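Long-range contacts in orotidine 5'-phosphate decarboxylase (Pyrococcus horikoshii, PDB 2CZD), which probably catalyses the decarboxylation of orotidine 5'-monophosphate to UMP, the last step of de novo UMP synthesis, as a homodimer: residues A18-D23 and N193-A198; S38-I43 and R72-A77; G100-V105 and N129-F134; V84-G89 and M104-S109. All coordinates share one frame; numbering follows the deposited sequence.

Contact 1: A18-D23 and N193-A198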
loop_
_atom_site.group_PDB
_atom_site.type_symbol
_atom_site.label_atom_id
_atom_site.label_comp_id
_atom_site.label_asym_id
_atom_site.label_seq_id
_atom_site.Cartn_x
_atom_site.Cartn_y
_atom_site.Cartn_z
ATOM N N ALA B 18 -19.693 -1.986 -15.133
ATOM C CA ALA B 18 -18.684 -2.788 -15.815
ATOM C C ALA B 18 -19.304 -3.678 -16.892
ATOM O O ALA B 18 -18.757 -3.820 -17.983
ATOM C CB ALA B 18 -17.901 -3.638 -14.794
ATOM N N LYS B 19 -20.450 -4.278 -16.587
ATOM C CA LYS B 19 -21.108 -5.144 -17.552
ATOM C C LYS B 19 -21.564 -4.356 -18.774
ATOM O O LYS B 19 -21.491 -4.839 -19.905
ATOM C CB LYS B 19 -22.318 -5.834 -16.903
ATOM C CG LYS B 19 -22.848 -7.006 -17.714
ATOM C CD LYS B 19 -23.599 -6.552 -18.970
ATOM C CE LYS B 19 -23.434 -7.561 -20.102
ATOM N NZ LYS B 19 -21.987 -7.637 -20.533
ATOM N N SER B 20 -22.022 -3.134 -18.543
ATOM C CA SER B 20 -22.514 -2.308 -19.637
ATOM C C SER B 20 -21.428 -1.832 -20.593
ATOM O O SER B 20 -21.670 -1.667 -21.788
ATOM C CB SER B 20 -23.263 -1.095 -19.080
ATOM O OG SER B 20 -23.809 -0.323 -20.133
ATOM N N VAL B 21 -20.224 -1.609 -20.082
ATOM C CA VAL B 21 -19.156 -1.123 -20.950
ATOM C C VAL B 21 -18.173 -2.198 -21.412
ATOM O O VAL B 21 -17.255 -1.911 -22.170
ATOM C CB VAL B 21 -18.350 -0.003 -20.247
ATOM C CG1 VAL B 21 -19.294 1.109 -19.754
ATOM C CG2 VAL B 21 -17.544 -0.597 -19.089
ATOM N N LYS B 22 -18.387 -3.439 -20.970
ATOM C CA LYS B 22 -17.497 -4.543 -21.324
ATOM C C LYS B 22 -17.036 -4.582 -22.776
ATOM O O LYS B 22 -15.867 -4.859 -23.053
ATOM C CB LYS B 22 -18.163 -5.880 -20.988
ATOM C CG LYS B 22 -17.333 -7.079 -21.416
ATOM C CD LYS B 22 -18.007 -8.373 -21.016
ATOM C CE LYS B 22 -17.219 -9.576 -21.526
ATOM N NZ LYS B 22 -17.939 -10.846 -21.207
ATOM N N ASP B 23 -17.949 -4.322 -23.710
ATOM C CA ASP B 23 -17.608 -4.364 -25.128
ATOM C C ASP B 23 -16.491 -3.414 -25.551
ATOM O O ASP B 23 -15.774 -3.677 -26.524
ATOM C CB ASP B 23 -18.856 -4.075 -25.981
ATOM C CG ASP B 23 -19.872 -5.217 -25.946
ATOM O OD1 ASP B 23 -20.973 -5.047 -26.505
ATOM O OD2 ASP B 23 -19.579 -6.287 -25.370
ATOM N N ASN B 193 -24.308 8.040 -20.055
ATOM C CA ASN B 193 -24.364 6.730 -20.691
ATOM C C ASN B 193 -22.938 6.189 -20.735
ATOM O O ASN B 193 -22.182 6.465 -21.671
ATOM C CB ASN B 193 -24.906 6.849 -22.113
ATOM C CG ASN B 193 -25.123 5.505 -22.769
ATOM O OD1 ASN B 193 -24.422 4.521 -22.481
ATOM N ND2 ASN B 193 -26.088 5.455 -23.683
ATOM N N PRO B 194 -22.547 5.417 -19.709
ATOM C CA PRO B 194 -21.186 4.859 -19.681
ATOM C C PRO B 194 -20.751 4.095 -20.946
ATOM O O PRO B 194 -19.625 4.237 -21.414
ATOM C CB PRO B 194 -21.208 3.969 -18.445
ATOM C CG PRO B 194 -22.159 4.681 -17.523
ATOM C CD PRO B 194 -23.280 5.108 -18.468
ATOM N N ARG B 195 -21.629 3.266 -21.504
ATOM C CA ARG B 195 -21.265 2.499 -22.688
ATOM C C ARG B 195 -20.938 3.406 -23.861
ATOM O O ARG B 195 -19.960 3.179 -24.575
ATOM C CB ARG B 195 -22.401 1.538 -23.086
ATOM C CG ARG B 195 -22.059 0.654 -24.270
ATOM C CD ARG B 195 -23.185 -0.359 -24.565
ATOM N NE ARG B 195 -22.757 -1.424 -25.482
ATOM C CZ ARG B 195 -22.479 -1.253 -26.772
ATOM N NH1 ARG B 195 -22.094 -2.292 -27.513
ATOM N NH2 ARG B 195 -22.594 -0.054 -27.335
ATOM N N GLU B 196 -21.761 4.433 -24.074
ATOM C CA GLU B 196 -21.497 5.348 -25.174
ATOM C C GLU B 196 -20.235 6.175 -24.936
ATOM O O GLU B 196 -19.523 6.514 -25.882
ATOM C CB GLU B 196 -22.707 6.255 -25.422
ATOM C CG GLU B 196 -23.816 5.567 -26.187
ATOM C CD GLU B 196 -23.395 5.195 -27.597
ATOM O OE1 GLU B 196 -22.881 6.080 -28.318
ATOM O OE2 GLU B 196 -23.573 4.029 -27.988
ATOM N N ALA B 197 -19.939 6.482 -23.672
ATOM C CA ALA B 197 -18.737 7.241 -23.349
ATOM C C ALA B 197 -17.504 6.390 -23.642
ATOM O O ALA B 197 -16.518 6.861 -24.205
ATOM C CB ALA B 197 -18.764 7.664 -21.891
ATOM N N ALA B 198 -17.552 5.123 -23.259
ATOM C CA ALA B 198 -16.423 4.241 -23.530
ATOM C C ALA B 198 -16.264 4.058 -25.041
ATOM O O ALA B 198 -15.157 4.088 -25.576
ATOM C CB ALA B 198 -16.644 2.892 -22.858
HETATM O O HOH W 1 -24.118 2.247 -20.114
#
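Arg195 meets helix 11-21 and the 3-10 turn that follows it along its whole side chain. CG lies anti to the backbone N (chi1 -177°) and the chain is extended as far as NE; its methylenes pass over the carbonyl oxygen of Ser20, with Arg195 CG 3.4 Å from Ser20 O. At the far end NH1 of Arg195 forms a salt bridge with OD1 of Asp23 at 3.1 Å. The carboxylate offers its anti lone pair close to the guanidinium plane, while the two flat groups stand 85° apart, one hydrogen bond rather than a bidentate pair. An alanine in place of Arg195 would probably leave Asp23 without this counter-charge and the Ser20 carbonyl covered by CB alone of this side chain.

Val21 fills the apolar side: its CG1 reaches Pro194 CB at 3.7 Å, and its CB faces Ala198 CB at 4.3 Å. Ser20 OG lies 2.6 Å from a water, and this water accepts from Arg195 N.

The contact pairs the end of the first barrel helix, 11-21, with the start of the last, 194-205, where the ring of outer helices closes; Ile188 of helix 186-189 packs on both Val21 and Ala198.

Contact 2: S38-I43 and R72-A77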
loop_
_atom_site.group_PDB
_atom_site.type_symbol
_atom_site.label_atom_id
_atom_site.label_comp_id
_atom_site.label_asym_id
_atom_site.label_seq_id
_atom_site.Cartn_x
_atom_site.Cartn_y
_atom_site.Cartn_z
ATOM N N SER B 38 -16.421 -3.075 -0.209
ATOM C CA SER B 38 -17.174 -4.250 -0.659
ATOM C C SER B 38 -16.579 -5.612 -0.326
ATOM O O SER B 38 -17.223 -6.637 -0.577
ATOM C CB SER B 38 -17.386 -4.183 -2.173
ATOM O OG SER B 38 -18.134 -3.027 -2.525
ATOM N N GLY B 39 -15.380 -5.642 0.255
ATOM C CA GLY B 39 -14.730 -6.907 0.544
ATOM C C GLY B 39 -13.906 -7.312 -0.672
ATOM O O GLY B 39 -14.223 -6.920 -1.811
ATOM N N VAL B 40 -12.841 -8.079 -0.457
ATOM C CA VAL B 40 -12.006 -8.515 -1.567
ATOM C C VAL B 40 -12.815 -9.367 -2.565
ATOM O O VAL B 40 -12.465 -9.457 -3.746
ATOM C CB VAL B 40 -10.760 -9.301 -1.052
ATOM C CG1 VAL B 40 -11.186 -10.624 -0.430
ATOM C CG2 VAL B 40 -9.764 -9.516 -2.188
ATOM N N ASP B 41 -13.909 -9.974 -2.109
ATOM C CA ASP B 41 -14.725 -10.782 -3.015
ATOM C C ASP B 41 -15.373 -9.976 -4.146
ATOM O O ASP B 41 -15.945 -10.566 -5.075
ATOM C CB ASP B 41 -15.819 -11.541 -2.254
ATOM C CG ASP B 41 -15.288 -12.773 -1.544
ATOM O OD1 ASP B 41 -14.480 -13.506 -2.147
ATOM O OD2 ASP B 41 -15.686 -13.027 -0.385
ATOM N N ILE B 42 -15.312 -8.646 -4.074
ATOM C CA ILE B 42 -15.869 -7.830 -5.150
ATOM C C ILE B 42 -15.067 -8.190 -6.405
ATOM O O ILE B 42 -15.557 -8.109 -7.534
ATOM C CB ILE B 42 -15.741 -6.289 -4.856
ATOM C CG1 ILE B 42 -16.436 -5.469 -5.946
ATOM C CG2 ILE B 42 -14.276 -5.851 -4.827
ATOM C CD1 ILE B 42 -17.931 -5.660 -6.013
ATOM N N ILE B 43 -13.818 -8.587 -6.205
ATOM C CA ILE B 43 -12.994 -8.957 -7.347
ATOM C C ILE B 43 -13.532 -10.232 -8.011
ATOM O O ILE B 43 -13.603 -10.313 -9.234
ATOM C CB ILE B 43 -11.523 -9.173 -6.927
ATOM C CG1 ILE B 43 -10.905 -7.831 -6.541
ATOM C CG2 ILE B 43 -10.727 -9.776 -8.064
ATOM C CD1 ILE B 43 -9.541 -7.966 -5.869
ATOM N N ARG B 72 -1.341 -13.261 -2.682
ATOM C CA ARG B 72 -1.989 -14.562 -2.659
ATOM C C ARG B 72 -3.497 -14.404 -2.524
ATOM O O ARG B 72 -4.246 -15.048 -3.253
ATOM C CB ARG B 72 -1.435 -15.397 -1.499
ATOM C CG ARG B 72 -1.972 -16.813 -1.407
ATOM C CD ARG B 72 -1.046 -17.639 -0.516
ATOM N NE ARG B 72 -1.769 -18.613 0.291
ATOM C CZ ARG B 72 -2.328 -19.721 -0.184
ATOM N NH1 ARG B 72 -2.245 -20.013 -1.480
ATOM N NH2 ARG B 72 -2.972 -20.543 0.641
ATOM N N LYS B 73 -3.942 -13.552 -1.600
ATOM C CA LYS B 73 -5.374 -13.321 -1.394
ATOM C C LYS B 73 -6.053 -12.630 -2.591
ATOM O O LYS B 73 -7.144 -13.020 -3.019
ATOM C CB LYS B 73 -5.568 -12.448 -0.150
ATOM C CG LYS B 73 -7.001 -12.228 0.272
ATOM C CD LYS B 73 -7.552 -13.489 0.941
ATOM C CE LYS B 73 -8.937 -13.234 1.539
ATOM N NZ LYS B 73 -9.454 -14.507 2.142
ATOM N N VAL B 74 -5.403 -11.601 -3.129
ATOM C CA VAL B 74 -5.965 -10.831 -4.235
ATOM C C VAL B 74 -5.946 -11.581 -5.575
ATOM O O VAL B 74 -6.948 -11.567 -6.294
ATOM C CB VAL B 74 -5.234 -9.463 -4.308
ATOM C CG1 VAL B 74 -5.706 -8.652 -5.485
ATOM C CG2 VAL B 74 -5.520 -8.690 -3.026
ATOM N N PHE B 75 -4.841 -12.238 -5.924
ATOM C CA PHE B 75 -4.832 -13.034 -7.164
ATOM C C PHE B 75 -5.825 -14.170 -6.932
ATOM O O PHE B 75 -6.541 -14.591 -7.849
ATOM C CB PHE B 75 -3.452 -13.633 -7.439
ATOM C CG PHE B 75 -2.454 -12.645 -8.008
ATOM C CD1 PHE B 75 -2.736 -11.930 -9.177
ATOM C CD2 PHE B 75 -1.210 -12.484 -7.417
ATOM C CE1 PHE B 75 -1.772 -11.070 -9.745
ATOM C CE2 PHE B 75 -0.256 -11.634 -7.969
ATOM C CZ PHE B 75 -0.534 -10.925 -9.134
ATOM N N GLY B 76 -5.867 -14.649 -5.691
ATOM C CA GLY B 76 -6.780 -15.720 -5.314
ATOM C C GLY B 76 -8.248 -15.388 -5.535
ATOM O O GLY B 76 -9.057 -16.254 -5.895
ATOM N N ALA B 77 -8.592 -14.122 -5.339
ATOM C CA ALA B 77 -9.962 -13.649 -5.513
ATOM C C ALA B 77 -10.308 -13.400 -6.975
ATOM O O ALA B 77 -11.468 -13.164 -7.304
ATOM C CB ALA B 77 -10.179 -12.372 -4.689
#
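Val40 and Ala77 meet through methyl groups, with Val40 CG2 3.8 Å from Ala77 CB. This and its neighbouring contacts are apolar, and no hydrogen bond crosses between 38-43 and 72-77. The other methyl of Val40, CG1, lies between the backbone N and the carbonyl carbon (chi1 67°), which leaves CG2 anti to the backbone N and directed at Ala77. Ile43 adds further apolar contacts. Its CB stands 4.1 Å from Ala77 CB, while its CD1 touches CG1 of Val74 at 3.9 Å, the two side chains crossing at about a right angle. Ala77, small and buried, therefore receives both Val40 and Ile43.

Two further contacts are of mixed character. Ile43 CG2 rests 3.6 Å from the carbonyl O of Ala77. The Lys73 chain bends at chi2 (75°), and beyond CD its CE lies 4.0 Å from Val40 CG1, covering the valine with aliphatic chain; Lys73 also packs on Leu36 of the second subunit.

The contact joins the start of helix 41-50 to the end of helix 64-76, two neighbouring helices on the outside of the barrel. Strand 53-60 runs beneath them: Ile54 touches Ile43, and Ala56 and Leu58 touch Val74.

Contact 3: G100-V105 and N129-F134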
loop_
_atom_site.group_PDB
_atom_site.type_symbol
_atom_site.label_atom_id
_atom_site.label_comp_id
_atom_site.label_asym_id
_atom_site.label_seq_id
_atom_site.Cartn_x
_atom_site.Cartn_y
_atom_site.Cartn_z
ATOM N N GLY B 100 1.605 -13.971 -9.636
ATOM C CA GLY B 100 0.787 -13.491 -10.738
ATOM C C GLY B 100 1.460 -12.338 -11.461
ATOM O O GLY B 100 2.533 -11.875 -11.055
ATOM N N GLU B 101 0.829 -11.851 -12.523
ATOM C CA GLU B 101 1.415 -10.760 -13.298
ATOM C C GLU B 101 1.352 -9.433 -12.570
ATOM O O GLU B 101 0.413 -9.140 -11.823
ATOM C CB GLU B 101 0.749 -10.678 -14.675
ATOM C CG GLU B 101 1.007 -11.950 -15.492
ATOM C CD GLU B 101 0.491 -11.867 -16.904
ATOM O OE1 GLU B 101 1.150 -11.202 -17.723
ATOM O OE2 GLU B 101 -0.580 -12.458 -17.191
ATOM N N ILE B 102 2.375 -8.624 -12.805
ATOM C CA ILE B 102 2.496 -7.357 -12.131
ATOM C C ILE B 102 2.688 -6.183 -13.055
ATOM O O ILE B 102 3.099 -6.327 -14.209
ATOM C CB ILE B 102 3.701 -7.365 -11.148
ATOM C CG1 ILE B 102 5.009 -7.657 -11.898
ATOM C CG2 ILE B 102 3.465 -8.410 -10.042
ATOM C CD1 ILE B 102 6.293 -7.304 -11.099
ATOM N N ILE B 103 2.379 -5.007 -12.527
ATOM C CA ILE B 103 2.558 -3.737 -13.232
ATOM C C ILE B 103 3.344 -2.914 -12.215
ATOM O O ILE B 103 2.929 -2.804 -11.065
ATOM C CB ILE B 103 1.204 -3.060 -13.532
ATOM C CG1 ILE B 103 0.481 -3.854 -14.625
ATOM C CG2 ILE B 103 1.427 -1.573 -13.955
ATOM C CD1 ILE B 103 -1.002 -3.528 -14.750
ATOM N N MET B 104 4.470 -2.330 -12.625
ATOM C CA MET B 104 5.322 -1.581 -11.698
ATOM C C MET B 104 5.198 -0.075 -11.762
ATOM O O MET B 104 5.030 0.494 -12.820
ATOM C CB MET B 104 6.796 -1.972 -11.926
ATOM C CG MET B 104 7.079 -3.427 -11.580
ATOM S SD MET B 104 8.749 -3.972 -12.076
ATOM C CE MET B 104 9.808 -2.913 -11.030
ATOM N N VAL B 105 5.309 0.570 -10.600
ATOM C CA VAL B 105 5.244 2.022 -10.525
ATOM C C VAL B 105 6.657 2.563 -10.667
ATOM O O VAL B 105 7.541 2.262 -9.840
ATOM C CB VAL B 105 4.712 2.516 -9.150
ATOM C CG1 VAL B 105 4.809 4.054 -9.073
ATOM C CG2 VAL B 105 3.283 2.035 -8.924
ATOM N N ASN B 129 13.212 -2.978 -16.367
ATOM C CA ASN B 129 13.811 -3.681 -17.498
ATOM C C ASN B 129 14.404 -5.025 -17.067
ATOM O O ASN B 129 14.389 -5.990 -17.831
ATOM C CB ASN B 129 14.877 -2.805 -18.149
ATOM C CG ASN B 129 14.278 -1.670 -18.939
ATOM O OD1 ASN B 129 13.082 -1.687 -19.258
ATOM N ND2 ASN B 129 15.102 -0.689 -19.277
ATOM N N GLU B 130 14.909 -5.092 -15.839
ATOM C CA GLU B 130 15.501 -6.321 -15.323
ATOM C C GLU B 130 14.411 -7.334 -15.003
ATOM O O GLU B 130 14.494 -8.511 -15.374
ATOM C CB GLU B 130 16.277 -6.049 -14.025
ATOM C CG GLU B 130 17.562 -5.238 -14.142
ATOM C CD GLU B 130 18.257 -5.045 -12.781
ATOM O OE1 GLU B 130 19.271 -4.320 -12.733
ATOM O OE2 GLU B 130 17.797 -5.616 -11.756
ATOM N N ILE B 131 13.372 -6.865 -14.317
ATOM C CA ILE B 131 12.295 -7.738 -13.883
ATOM C C ILE B 131 11.320 -8.163 -14.976
ATOM O O ILE B 131 10.775 -9.268 -14.932
ATOM C CB ILE B 131 11.538 -7.074 -12.702
ATOM C CG1 ILE B 131 12.425 -7.139 -11.447
ATOM C CG2 ILE B 131 10.197 -7.776 -12.443
ATOM C CD1 ILE B 131 11.850 -6.452 -10.234
ATOM N N GLU B 132 11.137 -7.295 -15.971
ATOM C CA GLU B 132 10.212 -7.535 -17.076
ATOM C C GLU B 132 8.769 -7.825 -16.618
ATOM O O GLU B 132 8.232 -8.917 -16.822
ATOM C CB GLU B 132 10.724 -8.650 -18.009
ATOM C CG GLU B 132 12.065 -8.323 -18.636
ATOM C CD GLU B 132 12.626 -9.454 -19.500
ATOM O OE1 GLU B 132 13.721 -9.264 -20.063
ATOM O OE2 GLU B 132 11.992 -10.532 -19.601
ATOM N N PRO B 133 8.141 -6.851 -15.939
ATOM C CA PRO B 133 6.755 -7.003 -15.479
ATOM C C PRO B 133 5.859 -6.915 -16.727
ATOM O O PRO B 133 6.334 -6.619 -17.827
ATOM C CB PRO B 133 6.543 -5.769 -14.597
ATOM C CG PRO B 133 7.377 -4.724 -15.319
ATOM C CD PRO B 133 8.654 -5.502 -15.626
ATOM N N PHE B 134 4.571 -7.169 -16.551
ATOM C CA PHE B 134 3.646 -7.028 -17.675
ATOM C C PHE B 134 3.697 -5.587 -18.185
ATOM O O PHE B 134 3.681 -5.342 -19.392
ATOM C CB PHE B 134 2.214 -7.354 -17.234
ATOM C CG PHE B 134 1.161 -7.014 -18.272
ATOM C CD1 PHE B 134 0.406 -5.848 -18.168
ATOM C CD2 PHE B 134 0.930 -7.864 -19.349
ATOM C CE1 PHE B 134 -0.569 -5.523 -19.109
ATOM C CE2 PHE B 134 -0.040 -7.554 -20.297
ATOM C CZ PHE B 134 -0.797 -6.379 -20.180
HETATM O O HOH W 2 4.386 -9.854 -14.764
#
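Pro133 packs between Ile102 and Met104, two side chains on the outer face of strand 101-105, in the beta-alpha-beta unit that helix 121-131 and strand 135-137 complete within the TIM barrel. Ile102 CG1 touches Pro133 CB at 3.6 Å; chi1 (59°) puts this branch between backbone N and carbonyl carbon, onto the proline. The Met104 and Pro133 side chains cross at about a right angle, with Met104 SD 3.6 Å from Pro133 CG. Ile131, at the helix end, touches both strand residues through CG2, 4.1 Å from Met104 SD and slightly farther from Ile102 CD1, and its CD1 approaches Met104 CE. Val93 of helix 90-97 also packs against Ile102 and Ile131.

On the other side of the strand, Ile103 lies alongside Phe134, and its CG1 meets the edge of the ring at CD1, 4.1 Å away. Glu101 brings its OE1 to 3.7 Å from Phe134 CD2, the carboxylate and ring planes being 85° apart.

At the polar edge, Phe134 N donates a weak, bent bond to Ile102 O at 2.9 Å, with an angle of 129° at the hydrogen. A water accepts from Ile102 N at 3.1 Å and, weakly, from the same Phe134 N.

Contact 4: V84-G89 and M104-S109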
loop_
_atom_site.group_PDB
_atom_site.type_symbol
_atom_site.label_atom_id
_atom_site.label_comp_id
_atom_site.label_asym_id
_atom_site.label_seq_id
_atom_site.Cartn_x
_atom_site.Cartn_y
_atom_site.Cartn_z
ATOM N N VAL B 84 2.432 -2.836 -8.218
ATOM C CA VAL B 84 3.378 -2.833 -7.110
ATOM C C VAL B 84 4.398 -1.724 -7.277
ATOM O O VAL B 84 4.748 -1.347 -8.405
ATOM C CB VAL B 84 4.137 -4.185 -7.041
ATOM C CG1 VAL B 84 3.161 -5.323 -6.873
ATOM C CG2 VAL B 84 4.970 -4.366 -8.312
ATOM N N HIS B 85 4.855 -1.169 -6.161
ATOM C CA HIS B 85 5.894 -0.133 -6.224
ATOM C C HIS B 85 7.243 -0.795 -6.476
ATOM O O HIS B 85 7.436 -1.978 -6.188
ATOM C CB HIS B 85 6.007 0.619 -4.893
ATOM C CG HIS B 85 5.186 1.867 -4.827
ATOM N ND1 HIS B 85 5.483 2.993 -5.565
ATOM C CD2 HIS B 85 4.083 2.173 -4.094
ATOM C CE1 HIS B 85 4.601 3.939 -5.292
ATOM N NE2 HIS B 85 3.739 3.467 -4.400
ATOM N N THR B 86 8.156 0.002 -7.021
ATOM C CA THR B 86 9.528 -0.419 -7.292
ATOM C C THR B 86 10.433 -0.006 -6.123
ATOM O O THR B 86 11.415 -0.688 -5.828
ATOM C CB THR B 86 10.075 0.286 -8.560
ATOM O OG1 THR B 86 9.206 -0.006 -9.658
ATOM C CG2 THR B 86 11.460 -0.216 -8.926
ATOM N N PHE B 87 10.080 1.108 -5.467
ATOM C CA PHE B 87 10.884 1.737 -4.392
ATOM C C PHE B 87 11.312 0.843 -3.238
ATOM O O PHE B 87 12.409 0.996 -2.714
ATOM C CB PHE B 87 10.087 2.944 -3.821
ATOM C CG PHE B 87 10.904 4.182 -3.497
ATOM C CD1 PHE B 87 11.912 4.156 -2.544
ATOM C CD2 PHE B 87 10.608 5.398 -4.113
ATOM C CE1 PHE B 87 12.627 5.338 -2.212
ATOM C CE2 PHE B 87 11.331 6.586 -3.774
ATOM C CZ PHE B 87 12.327 6.531 -2.834
ATOM N N VAL B 88 10.456 -0.099 -2.857
ATOM C CA VAL B 88 10.718 -0.948 -1.714
ATOM C C VAL B 88 11.728 -2.058 -1.970
ATOM O O VAL B 88 12.194 -2.697 -1.037
ATOM C CB VAL B 88 9.354 -1.473 -1.157
ATOM C CG1 VAL B 88 9.534 -2.345 0.076
ATOM C CG2 VAL B 88 8.500 -0.258 -0.763
ATOM N N GLY B 89 12.077 -2.284 -3.230
ATOM C CA GLY B 89 13.076 -3.302 -3.498
ATOM C C GLY B 89 12.612 -4.410 -4.419
ATOM O O GLY B 89 11.419 -4.670 -4.540
ATOM N N MET B 104 4.470 -2.330 -12.625
ATOM C CA MET B 104 5.322 -1.581 -11.698
ATOM C C MET B 104 5.198 -0.075 -11.762
ATOM O O MET B 104 5.030 0.494 -12.820
ATOM C CB MET B 104 6.796 -1.972 -11.926
ATOM C CG MET B 104 7.079 -3.427 -11.580
ATOM S SD MET B 104 8.749 -3.972 -12.076
ATOM C CE MET B 104 9.808 -2.913 -11.030
ATOM N N VAL B 105 5.309 0.570 -10.600
ATOM C CA VAL B 105 5.244 2.022 -10.525
ATOM C C VAL B 105 6.657 2.563 -10.667
ATOM O O VAL B 105 7.541 2.262 -9.840
ATOM C CB VAL B 105 4.712 2.516 -9.150
ATOM C CG1 VAL B 105 4.809 4.054 -9.073
ATOM C CG2 VAL B 105 3.283 2.035 -8.924
ATOM N N VAL B 106 6.865 3.364 -11.708
ATOM C CA VAL B 106 8.168 3.967 -11.934
ATOM C C VAL B 106 8.132 5.489 -11.891
ATOM O O VAL B 106 9.172 6.139 -11.829
ATOM C CB VAL B 106 8.772 3.508 -13.289
ATOM C CG1 VAL B 106 8.829 1.993 -13.334
ATOM C CG2 VAL B 106 7.968 4.074 -14.471
ATOM N N GLU B 107 6.934 6.053 -11.918
ATOM C CA GLU B 107 6.764 7.503 -11.900
ATOM C C GLU B 107 5.334 7.777 -11.437
ATOM O O GLU B 107 4.421 7.016 -11.772
ATOM C CB GLU B 107 6.971 8.052 -13.317
ATOM C CG GLU B 107 6.929 9.573 -13.395
ATOM C CD GLU B 107 7.275 10.092 -14.783
ATOM O OE1 GLU B 107 8.340 9.718 -15.313
ATOM O OE2 GLU B 107 6.493 10.886 -15.330
ATOM N N MET B 108 5.137 8.847 -10.665
ATOM C CA MET B 108 3.791 9.172 -10.205
ATOM C C MET B 108 3.316 10.548 -10.653
ATOM O O MET B 108 4.119 11.390 -11.070
ATOM C CB MET B 108 3.686 8.981 -8.694
ATOM C CG MET B 108 3.589 7.505 -8.376
ATOM S SD MET B 108 3.465 7.154 -6.613
ATOM C CE MET B 108 1.685 7.326 -6.362
ATOM N N SER B 109 2.002 10.752 -10.558
ATOM C CA SER B 109 1.326 11.953 -11.051
ATOM C C SER B 109 1.126 13.157 -10.142
ATOM O O SER B 109 0.958 14.281 -10.622
ATOM C CB SER B 109 -0.055 11.549 -11.606
ATOM O OG SER B 109 -0.010 10.274 -12.240
HETATM O O HOH W 3 7.952 2.853 -6.894
#
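The carbonyl oxygen of Val105 is gripped by two donors, the Thr86 hydroxyl and a water. Thr86 OG1 donates to Val105 O at 2.8 Å, approaching from above the carbonyl plane, 49° out of it. The second donor is a water 3.0 Å from Val105 O, which also accepts from Thr86 N and lies in the plane of the His85 ring, 2.8 Å from His85 ND1. This water thus links the imidazole to both backbones.

Thr86 also meets the end of Met104: Thr86 OG1, beside the backbone N (chi1 -57°), lies 3.3 Å from Met104 CE, and Thr86 CG2 packs on the same methyl. A valine in place of Thr86 would probably leave the Val105 carbonyl with the water alone of these two donors. Just before these residues in the chain, strands 81-85 and 101-105 pair in parallel, Val105 N bonding to Val84 O at 3.0 Å.

Val105 CG2 sits over one face of the His85 ring, offset toward the rim, while Met108 SD lies at its edge, 3.7 Å from His85 CE1, in a Met-aromatic contact. NE2 of His85 bonds to the Ala61 carbonyl of the second subunit.

His85 and Met108 both touch Lys59, the assigned proton donor, and Ser109 is assigned to the substrate site. The arrangement is that of a TIM barrel, whose active site lies at the C-terminal ends of the parallel strands, here beside the dimer interface.

Overall arrangement
All four contacts belong to one eight-stranded TIM barrel. Contact 1 closes a chain loop that contains the other three and joins the first and last outer helices, 11-21 and 194-205, sealing the ring. Contact 2, nested in that loop with its centre about 23 Å from that of contact 1, pairs successive outer helices; its Phe75 CZ touches Gly100 CA of contact 3 at 3.3 Å. Contacts 3 and 4 lie across the chain's centre from contact 1, their own centres about 10 Å apart. Contact 4 opens at 84-89, and contact 3 begins where contact 4 ends. The shared strand 101-105 ties the helical layer to the end of the barrel that holds Ser109 of the substrate site.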